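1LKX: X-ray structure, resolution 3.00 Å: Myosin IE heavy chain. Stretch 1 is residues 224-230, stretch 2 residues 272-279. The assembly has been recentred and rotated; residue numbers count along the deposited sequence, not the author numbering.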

# COMPACT_ATOMS: atom_id res chain seq x y z
N PRO A 224 20.75 -13.67 -15.76
CA PRO A 224 21.43 -14.84 -15.20
C PRO A 224 22.89 -14.56 -14.83
O PRO A 224 23.47 -15.22 -13.95
CB PRO A 224 21.30 -15.88 -16.32
CG PRO A 224 19.98 -15.53 -16.92
CD PRO A 224 20.03 -14.03 -17.00
N ALA A 225 23.48 -13.58 -15.51
CA ALA A 225 24.87 -13.21 -15.28
C ALA A 225 25.12 -12.57 -13.91
O ALA A 225 26.26 -12.32 -13.53
CB ALA A 225 25.34 -12.27 -16.39
N TYR A 226 24.06 -12.30 -13.17
CA TYR A 226 24.22 -11.68 -11.87
C TYR A 226 23.68 -12.51 -10.73
O TYR A 226 22.58 -13.06 -10.80
CB TYR A 226 23.60 -10.28 -11.89
CG TYR A 226 24.20 -9.44 -12.98
CD1 TYR A 226 23.81 -9.61 -14.30
CD2 TYR A 226 25.24 -8.56 -12.71
CE1 TYR A 226 24.45 -8.93 -15.33
CE2 TYR A 226 25.89 -7.87 -13.73
CZ TYR A 226 25.49 -8.07 -15.04
OH TYR A 226 26.15 -7.43 -16.07
N GLU A 227 24.48 -12.61 -9.67
CA GLU A 227 24.15 -13.38 -8.48
C GLU A 227 22.77 -13.08 -7.90
O GLU A 227 21.89 -13.95 -7.88
CB GLU A 227 25.22 -13.13 -7.42
CG GLU A 227 24.97 -13.87 -6.12
CD GLU A 227 24.58 -15.32 -6.35
OE1 GLU A 227 25.17 -15.95 -7.26
OE2 GLU A 227 23.68 -15.82 -5.63
N TYR A 228 22.59 -11.86 -7.42
CA TYR A 228 21.32 -11.47 -6.84
C TYR A 228 20.13 -11.88 -7.71
O TYR A 228 19.15 -12.43 -7.21
CB TYR A 228 21.28 -9.96 -6.60
CG TYR A 228 22.19 -9.50 -5.49
CD1 TYR A 228 22.48 -10.32 -4.40
CD2 TYR A 228 22.72 -8.21 -5.50
CE1 TYR A 228 23.28 -9.87 -3.35
CE2 TYR A 228 23.51 -7.75 -4.47
CZ TYR A 228 23.79 -8.58 -3.39
OH TYR A 228 24.58 -8.12 -2.36
N LEU A 229 20.21 -11.63 -9.02
CA LEU A 229 19.11 -11.98 -9.91
C LEU A 229 19.00 -13.48 -10.18
O LEU A 229 17.91 -14.02 -10.34
CB LEU A 229 19.24 -11.24 -11.23
CG LEU A 229 19.27 -9.71 -11.15
CD1 LEU A 229 19.18 -9.13 -12.54
CD2 LEU A 229 18.12 -9.22 -10.30
N LYS A 230 20.13 -14.16 -10.25
CA LYS A 230 20.13 -15.58 -10.53
C LYS A 230 19.49 -16.43 -9.43
O LYS A 230 18.82 -17.40 -9.72
CB LYS A 230 21.57 -16.04 -10.76
CG LYS A 230 21.72 -17.44 -11.31
CD LYS A 230 23.17 -17.86 -11.32
CE LYS A 230 23.37 -19.12 -12.14
NZ LYS A 230 23.09 -18.89 -13.60
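Stretch 2 272-279: AILHIGNI

A helix and the beta turn that follows it pack here against the start of a second helix in a mostly apolar contact, in which Tyr 228 lies against Gly 277 while Tyr 226 packs on Leu 274, and a glycine lets the backbone lie directly on a tyrosine ring. It illustrates a general principle: where an aromatic ring meets a turn, the absence of a side chain can matter as much as any side chain present.

Stretch 1 runs from a short 3-10 segment through Tyr 226, at the N-cap position, into a helix whose opening is marked by the backbone hydrogen bond from Lys 230 N to Tyr 226 O, 2.7 Å. Stretch 2 arrives as helix, with Ile 276 N bonded to Ala 272 O at 2.7 Å, and then passes through a type I beta turn from Ile 276 to Ile 279, in which Ile 279 N reaches Ile 276 O at 3.1 Å. Along its course stretch 2 closes on stretch 1, from Ala 272, out of reach, to Asn 278, before Ile 279 falls out of contact again. The backbones come nearest where the new helix faces this turn, with the CA atoms of Glu 227 and Asn 278 5.5 Å apart.

The heart of the contact is Gly 277 on Tyr 228. Gly 277 CA lies over one face of the ring, 3.4 Å from the centroid and 21° off the normal, a CH-pi contact; it is 3.2 Å from Tyr 228 CE2. An ideal CB on this glycine would point toward stretch 1 and fall 2.4 Å from Tyr 228 CD2, a clash, so the close approach depends on the bare backbone. The edge of the same ring meets the preceding helix, with Tyr 228 CE2 3.4 Å from Ile 273 O and 4.3 Å from Ile 273 CG2. Beside it, Glu 227 CB lies 2.9 Å from Gly 277 O, while the end of the glutamate side chain leads away.

Tyr 226 extends the apolar surface. Leu 274 covers one face of its ring, and Tyr 226 CD2 is 3.7 Å from Leu 274 CB; His 275 approaches the edge, its CD2 4.3 Å from Tyr 226 CE2. Leu 274 also meets the helix beyond, its CD2 4.2 Å from Leu 229 CG, and so touches two side chains of stretch 1.

Asn 278 brings a polar group to the start of the helix. Its ND2 is modelled 2.7 Å from Glu 227 N and its OD1 3.3 Å from Ala 225 O, but the amide is probably turned over, so the bonding at this point remains open. In all, the two stretches bury 463 Å² between them, counting both sides.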

# COMPACT_ATOMS: atom_id res chain seq x y z
N ALA A 272 25.95 -0.88 -9.83
CA ALA A 272 26.83 -1.11 -8.69
C ALA A 272 26.25 -2.21 -7.83
O ALA A 272 26.96 -3.13 -7.41
CB ALA A 272 26.97 0.16 -7.88
N ILE A 273 24.94 -2.12 -7.56
CA ILE A 273 24.26 -3.12 -6.74
C ILE A 273 24.39 -4.47 -7.40
O ILE A 273 24.58 -5.49 -6.73
CB ILE A 273 22.77 -2.76 -6.55
CG1 ILE A 273 22.67 -1.48 -5.71
CG2 ILE A 273 22.04 -3.91 -5.86
CD1 ILE A 273 21.29 -0.88 -5.68
N LEU A 274 24.29 -4.49 -8.72
CA LEU A 274 24.40 -5.73 -9.46
C LEU A 274 25.81 -6.31 -9.35
O LEU A 274 25.98 -7.52 -9.21
CB LEU A 274 24.05 -5.52 -10.93
CG LEU A 274 22.58 -5.35 -11.25
CD1 LEU A 274 22.39 -5.38 -12.76
CD2 LEU A 274 21.80 -6.46 -10.60
N HIS A 275 26.82 -5.44 -9.42
CA HIS A 275 28.19 -5.91 -9.31
C HIS A 275 28.46 -6.35 -7.88
O HIS A 275 29.04 -7.41 -7.66
CB HIS A 275 29.16 -4.81 -9.74
CG HIS A 275 29.24 -4.64 -11.23
ND1 HIS A 275 29.40 -3.41 -11.83
CD2 HIS A 275 29.19 -5.55 -12.23
CE1 HIS A 275 29.44 -3.57 -13.14
NE2 HIS A 275 29.31 -4.86 -13.41
N ILE A 276 28.03 -5.56 -6.91
CA ILE A 276 28.24 -5.91 -5.51
C ILE A 276 27.79 -7.34 -5.25
O ILE A 276 28.42 -8.09 -4.51
CB ILE A 276 27.45 -4.97 -4.57
CG1 ILE A 276 28.00 -3.54 -4.67
CG2 ILE A 276 27.54 -5.47 -3.14
CD1 ILE A 276 27.24 -2.53 -3.82
N GLY A 277 26.68 -7.72 -5.88
CA GLY A 277 26.15 -9.06 -5.69
C GLY A 277 27.04 -10.18 -6.19
O GLY A 277 26.85 -11.34 -5.82
N ASN A 278 28.02 -9.84 -7.02
CA ASN A 278 28.90 -10.86 -7.55
C ASN A 278 30.24 -10.93 -6.83
O ASN A 278 31.13 -11.66 -7.23
CB ASN A 278 29.11 -10.63 -9.04
CG ASN A 278 27.86 -10.90 -9.84
OD1 ASN A 278 27.86 -10.85 -11.07
ND2 ASN A 278 26.77 -11.19 -9.14
N ILE A 279 30.37 -10.17 -5.75
CA ILE A 279 31.62 -10.19 -5.00
C ILE A 279 31.68 -11.44 -4.13
O ILE A 279 30.83 -11.66 -3.27
CB ILE A 279 31.75 -8.97 -4.09
CG1 ILE A 279 32.00 -7.72 -4.93
CG2 ILE A 279 32.88 -9.19 -3.10
CD1 ILE A 279 32.22 -6.48 -4.11